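Local coordinates for glutamate receptor 1 (Adineta vaga, PDB 4IO6), which binds amino acids such as glutamate and methionine through its ligand-binding domain, the part described here, and probably acts as a ligand-gated ion channel, at residues I81-I86 against F207-P212; S66-V71 against S90-I95. All coordinates share one frame; numbering follows the deposited sequence. Where two conformers were deposited one is given.

Both interactions lie near the bound methionine and are largely buried. They share a neighbourhood: Asp85 OD1 of interaction 1 is close to Tyr67 OH of interaction 2, and Ile86 and Ala82 pack on Leu70. Interaction 1 is pure core. It joins strand 81-82 to the end of strand 200-211 by backbone hydrogen bonds and isoleucine and valine packing, and its loop meets the ligand amine. Interaction 2 brings the start of helix 67-75 near the short helix 90-93. It has no direct hydrogen bond across, relying on the ligand carboxylate, two waters and thin apolar contacts. Its edge at Ile95 is exposed, and helix 90-93 also meets the second subunit.

Interaction 1 (I81-I86 against F207-P212); sequences IAIGDI and FGIVTP. With MET (methionine), chain C.
Ala82 and Val210 form a single antiparallel hydrogen-bonded pair. It joins strand 81-82, outermost in the parallel sheet with 9-14 and 55-60, to strand 200-211 within the ligand-binding clamshell. Ala82 N donates to Val210 O at 3.0 Å. Val210 N donates to Ala82 O at 2.9 Å. Farther along, Gly208 N donates to Ile86 O at 3.2 Å. Between these bonds a water links the backbones, accepting from Gly84 N and giving a weak bond to Gly208 O.

Apolar packing flanks the backbone. Ile83 and Ile209 lie side by side and point the same way, with Ile83 CG1 3.9 Å from Ile209 CG2. That same methyl touches Ile81 CB. Ile86 and Val210 cross at about a right angle, their CG2 methyls 3.8 Å apart. Ile83 also meets helix 40-52, and Ala82 and Val210 meet helix 67-75.

With Phe207 CG beside the backbone N (chi1 -65°), the ring lies flat against Asp85. Asp85 CA sits 3.7 Å above the ring plane, over its centre. Asp85 CB makes a CH-pi contact with the same face, 4.0 Å from the Phe207 centroid. The carboxylate is hydrogen-bonded to Tyr67 and Ser17 and salt-bridged to Arg162. Asp85 centres an inverse gamma turn, and its O accepts from the methionine N at 2.8 Å. An alanine replacing Phe207 would remove this ring face, and the turn with its ligand-binding carbonyl would probably be freer to shift.

Backbone bonds and a ring face thus hold a loop that offers the amine a carbonyl; Asp180 also binds the ligand.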
# COMPACT_ATOMS: atom_id res chain seq x y z
N ILE A 81 -15.75 -4.48 -12.87
CA ILE A 81 -14.62 -4.44 -11.94
C ILE A 81 -14.21 -5.89 -11.65
O ILE A 81 -14.95 -6.83 -11.93
CB ILE A 81 -14.87 -3.68 -10.61
CG1 ILE A 81 -15.96 -4.35 -9.77
CG2 ILE A 81 -15.21 -2.22 -10.87
CD1 ILE A 81 -16.15 -3.72 -8.41
N ALA A 82 -13.00 -6.04 -11.09
CA ALA A 82 -12.57 -7.35 -10.60
C ALA A 82 -11.93 -7.19 -9.23
O ALA A 82 -11.11 -6.31 -8.99
CB ALA A 82 -11.61 -8.05 -11.58
N ILE A 83 -12.34 -8.05 -8.31
CA ILE A 83 -11.91 -7.97 -6.93
C ILE A 83 -11.30 -9.29 -6.52
O ILE A 83 -11.91 -10.35 -6.69
CB ILE A 83 -13.09 -7.66 -5.98
CG1 ILE A 83 -13.84 -6.39 -6.44
CG2 ILE A 83 -12.62 -7.52 -4.58
CD1 ILE A 83 -15.01 -6.05 -5.53
N GLY A 84 -10.08 -9.22 -5.98
CA GLY A 84 -9.44 -10.39 -5.43
C GLY A 84 -8.03 -10.04 -4.97
O GLY A 84 -7.68 -8.87 -4.71
N ASP A 85 -7.22 -11.08 -4.89
CA ASP A 85 -5.82 -10.98 -4.51
C ASP A 85 -5.01 -10.68 -5.77
O ASP A 85 -4.20 -11.48 -6.23
CB ASP A 85 -5.38 -12.25 -3.77
CG ASP A 85 -5.71 -13.56 -4.49
OD1 ASP A 85 -6.58 -13.62 -5.39
OD2 ASP A 85 -5.10 -14.61 -4.08
N ILE A 86 -5.30 -9.51 -6.34
CA ILE A 86 -4.83 -9.11 -7.63
C ILE A 86 -3.75 -8.03 -7.46
O ILE A 86 -4.01 -6.94 -6.99
CB ILE A 86 -5.97 -8.55 -8.51
CG1 ILE A 86 -7.14 -9.55 -8.62
CG2 ILE A 86 -5.43 -8.20 -9.88
CD1 ILE A 86 -8.41 -8.95 -9.25
N PHE A 207 -2.45 -5.06 -3.42
CA PHE A 207 -3.62 -5.59 -4.12
C PHE A 207 -4.59 -4.42 -4.34
O PHE A 207 -4.77 -3.59 -3.43
CB PHE A 207 -4.42 -6.65 -3.34
CG PHE A 207 -3.68 -7.95 -3.07
CD1 PHE A 207 -2.73 -8.41 -3.93
CD2 PHE A 207 -3.99 -8.71 -1.96
CE1 PHE A 207 -2.07 -9.60 -3.68
CE2 PHE A 207 -3.33 -9.89 -1.70
CZ PHE A 207 -2.39 -10.33 -2.57
N GLY A 208 -5.21 -4.36 -5.50
CA GLY A 208 -6.21 -3.34 -5.79
C GLY A 208 -7.35 -3.92 -6.57
O GLY A 208 -7.22 -4.98 -7.19
N ILE A 209 -8.50 -3.26 -6.53
CA ILE A 209 -9.63 -3.62 -7.35
C ILE A 209 -9.37 -3.11 -8.74
O ILE A 209 -8.98 -1.94 -8.93
CB ILE A 209 -10.94 -3.03 -6.75
CG1 ILE A 209 -11.20 -3.69 -5.39
CG2 ILE A 209 -12.11 -3.18 -7.71
CD1 ILE A 209 -12.44 -3.12 -4.65
N VAL A 210 -9.54 -3.99 -9.71
CA VAL A 210 -9.32 -3.63 -11.11
C VAL A 210 -10.55 -2.91 -11.65
O VAL A 210 -11.68 -3.38 -11.46
CB VAL A 210 -9.05 -4.87 -11.97
CG1 VAL A 210 -8.74 -4.46 -13.39
CG2 VAL A 210 -7.91 -5.71 -11.40
N THR A 211 -10.33 -1.79 -12.34
CA THR A 211 -11.39 -1.06 -12.98
C THR A 211 -10.97 -0.64 -14.39
O THR A 211 -9.80 -0.74 -14.73
CB THR A 211 -11.77 0.24 -12.19
OG1 THR A 211 -10.81 1.27 -12.44
CG2 THR A 211 -11.82 0.00 -10.70
N PRO A 212 -11.92 -0.18 -15.21
CA PRO A 212 -11.50 0.36 -16.50
C PRO A 212 -10.66 1.62 -16.30
O PRO A 212 -10.82 2.30 -15.28
CB PRO A 212 -12.83 0.72 -17.18
CG PRO A 212 -13.85 -0.16 -16.48
CD PRO A 212 -13.39 -0.24 -15.08
N MET C . -1.42 -11.82 -6.75
CA MET C . -0.73 -12.45 -7.89
C MET C . -1.13 -11.80 -9.18
O MET C . -2.02 -10.89 -9.21
CB MET C . -0.98 -13.96 -7.97
CG MET C . -0.08 -14.74 -7.07
SD MET C . 1.64 -14.64 -7.74
CE MET C . 2.59 -15.12 -6.29
OXT MET C . -0.62 -12.14 -10.26
O HOH W 1 -8.94 -6.64 -5.64

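Interaction 2 (S66-V71 against S90-I95); sequences SYTGLV and SARREI. With MET (methionine), chain C.
Arg92 reaches past Val71 toward Tyr67 and Thr68, and its guanidinium grips the bound methionine. The chain is extended from CG to NE. Arg92 NH1 donates to the methionine O at 2.8 Å in an almost straight bond (178°). That oxygen lies in the guanidinium plane, at its edge. Arg92 NH2 donates to the methionine OXT at 2.9 Å, and this bond is more bent (154°). Two hydrogen bonds hold the carboxylate, while Tyr67 O and Val71 CG2 lie over a guanidinium face. NH1 has a second partner in Thr87 O.

Water joins Arg92 to the helix. One water accepts from Arg92 NE at 2.9 Å, in the guanidinium plane, and lies unusually close to Thr68 OG1, so that link is doubtful. A second water accepts a weak bond from Arg92 NH2 and bonds Thr68 OG1. Ser66 is the N-cap of helix 67-75, its OG accepting from Gly69 N.

The contact belongs to the two-lobed clamshell of ionotropic glutamate receptors and bacterial solute-binding proteins. In such receptors an arginine holds the alpha-carboxylate of the amino acid, and Arg92 does so here. Arg92 is also a glutamate-binding residue of this protein.

Van der Waals contacts add to this. Tyr67 CG stands beside its backbone N (chi1 -77°), which turns the ring to the ligand. The methionine CB lies 3.8 Å above the Tyr67 ring plane, offset toward the rim. Tyr67 CB comes 3.4 Å from the methionine OXT and also meets Arg92 NH2 at 3.6 Å. Val71 CG2 touches Arg92 CD at 4.1 Å, the two side chains crossing at about a right angle. Between the two segments themselves, Val71 CG1 packs on Ile95 CD1 at 4.0 Å. The short helix also faces the second subunit, where Arg93 forms a salt bridge with Asp222 of that subunit.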
# COMPACT_ATOMS: atom_id res chain seq x y z
N SER A 66 -5.99 -17.27 -15.34
CA SER A 66 -4.85 -16.74 -14.65
C SER A 66 -5.17 -15.33 -14.19
O SER A 66 -6.20 -14.77 -14.57
CB SER A 66 -3.62 -16.71 -15.57
OG SER A 66 -3.75 -15.70 -16.57
N TYR A 67 -4.30 -14.76 -13.37
CA TYR A 67 -4.51 -13.40 -12.90
C TYR A 67 -4.39 -12.43 -14.08
O TYR A 67 -5.20 -11.50 -14.23
CB TYR A 67 -3.57 -13.06 -11.74
CG TYR A 67 -4.07 -13.70 -10.48
CD1 TYR A 67 -3.86 -15.03 -10.22
CD2 TYR A 67 -4.83 -12.98 -9.57
CE1 TYR A 67 -4.37 -15.64 -9.08
CE2 TYR A 67 -5.35 -13.57 -8.44
CZ TYR A 67 -5.12 -14.91 -8.19
OH TYR A 67 -5.66 -15.50 -7.05
N THR A 68 -3.41 -12.64 -14.95
CA THR A 68 -3.31 -11.79 -16.15
C THR A 68 -4.56 -11.95 -17.00
O THR A 68 -5.07 -10.99 -17.59
CB THR A 68 -2.10 -12.21 -16.98
OG1 THR A 68 -0.93 -11.79 -16.28
CG2 THR A 68 -2.17 -11.57 -18.39
N GLY A 69 -5.05 -13.18 -17.08
CA GLY A 69 -6.26 -13.48 -17.84
C GLY A 69 -7.48 -12.71 -17.33
O GLY A 69 -8.28 -12.24 -18.12
N LEU A 70 -7.61 -12.63 -16.01
CA LEU A 70 -8.72 -11.91 -15.39
C LEU A 70 -8.65 -10.43 -15.74
O LEU A 70 -9.67 -9.80 -16.09
CB LEU A 70 -8.68 -12.11 -13.88
CG LEU A 70 -9.78 -11.39 -13.08
CD1 LEU A 70 -11.14 -11.89 -13.48
CD2 LEU A 70 -9.51 -11.56 -11.61
N VAL A 71 -7.46 -9.87 -15.62
CA VAL A 71 -7.25 -8.46 -15.97
C VAL A 71 -7.60 -8.22 -17.44
O VAL A 71 -8.30 -7.26 -17.79
CB VAL A 71 -5.80 -8.03 -15.65
CG1 VAL A 71 -5.49 -6.68 -16.25
CG2 VAL A 71 -5.56 -8.04 -14.13
N SER A 90 2.97 -2.56 -13.07
CA SER A 90 3.16 -1.55 -14.12
C SER A 90 2.57 -2.00 -15.45
O SER A 90 1.91 -1.23 -16.14
CB SER A 90 4.64 -1.16 -14.30
OG SER A 90 5.41 -2.25 -14.77
N ALA A 91 2.82 -3.25 -15.82
CA ALA A 91 2.28 -3.76 -17.08
C ALA A 91 0.75 -3.80 -17.10
O ALA A 91 0.12 -3.46 -18.11
CB ALA A 91 2.82 -5.14 -17.33
N ARG A 92 0.13 -4.17 -15.98
CA ARG A 92 -1.32 -4.17 -15.94
C ARG A 92 -1.88 -2.77 -15.95
O ARG A 92 -2.93 -2.53 -16.54
CB ARG A 92 -1.79 -4.90 -14.70
CG ARG A 92 -1.49 -6.39 -14.75
CD ARG A 92 -1.66 -7.07 -13.39
NE ARG A 92 -1.32 -8.50 -13.49
CZ ARG A 92 -1.44 -9.38 -12.49
NH1 ARG A 92 -1.87 -9.01 -11.30
NH2 ARG A 92 -1.09 -10.66 -12.68
N ARG A 93 -1.18 -1.83 -15.33
CA ARG A 93 -1.68 -0.43 -15.24
C ARG A 93 -1.71 0.23 -16.62
O ARG A 93 -2.43 1.22 -16.83
CB ARG A 93 -0.84 0.37 -14.25
CG ARG A 93 -1.26 1.84 -14.05
CD ARG A 93 -2.60 1.92 -13.37
NE ARG A 93 -3.08 3.29 -13.31
CZ ARG A 93 -3.73 3.88 -14.28
NH1 ARG A 93 -3.99 3.27 -15.44
NH2 ARG A 93 -4.11 5.15 -14.10
N GLU A 94 -0.95 -0.33 -17.57
CA GLU A 94 -1.02 0.16 -18.96
C GLU A 94 -2.41 -0.06 -19.57
O GLU A 94 -2.82 0.71 -20.46
CB GLU A 94 0.05 -0.52 -19.82
CG GLU A 94 1.48 -0.15 -19.47
CD GLU A 94 1.95 1.18 -20.06
OE1 GLU A 94 1.12 1.99 -20.57
OE2 GLU A 94 3.18 1.42 -20.01
N ILE A 95 -3.11 -1.11 -19.13
CA ILE A 95 -4.37 -1.50 -19.77
C ILE A 95 -5.64 -1.38 -18.92
O ILE A 95 -6.75 -1.38 -19.47
CB ILE A 95 -4.29 -2.91 -20.37
CG1 ILE A 95 -3.95 -3.93 -19.30
CG2 ILE A 95 -3.28 -2.91 -21.52
CD1 ILE A 95 -4.14 -5.39 -19.80
N MET C . -1.42 -11.82 -6.75
CA MET C . -0.73 -12.45 -7.89
C MET C . -1.13 -11.80 -9.18
O MET C . -2.02 -10.89 -9.21
CB MET C . -0.98 -13.96 -7.97
CG MET C . -0.08 -14.74 -7.07
SD MET C . 1.64 -14.64 -7.74
CE MET C . 2.59 -15.12 -6.29
OXT MET C . -0.62 -12.14 -10.26
O HOH W 2 -0.76 -9.27 -16.26
O HOH W 3 1.32 -11.08 -14.43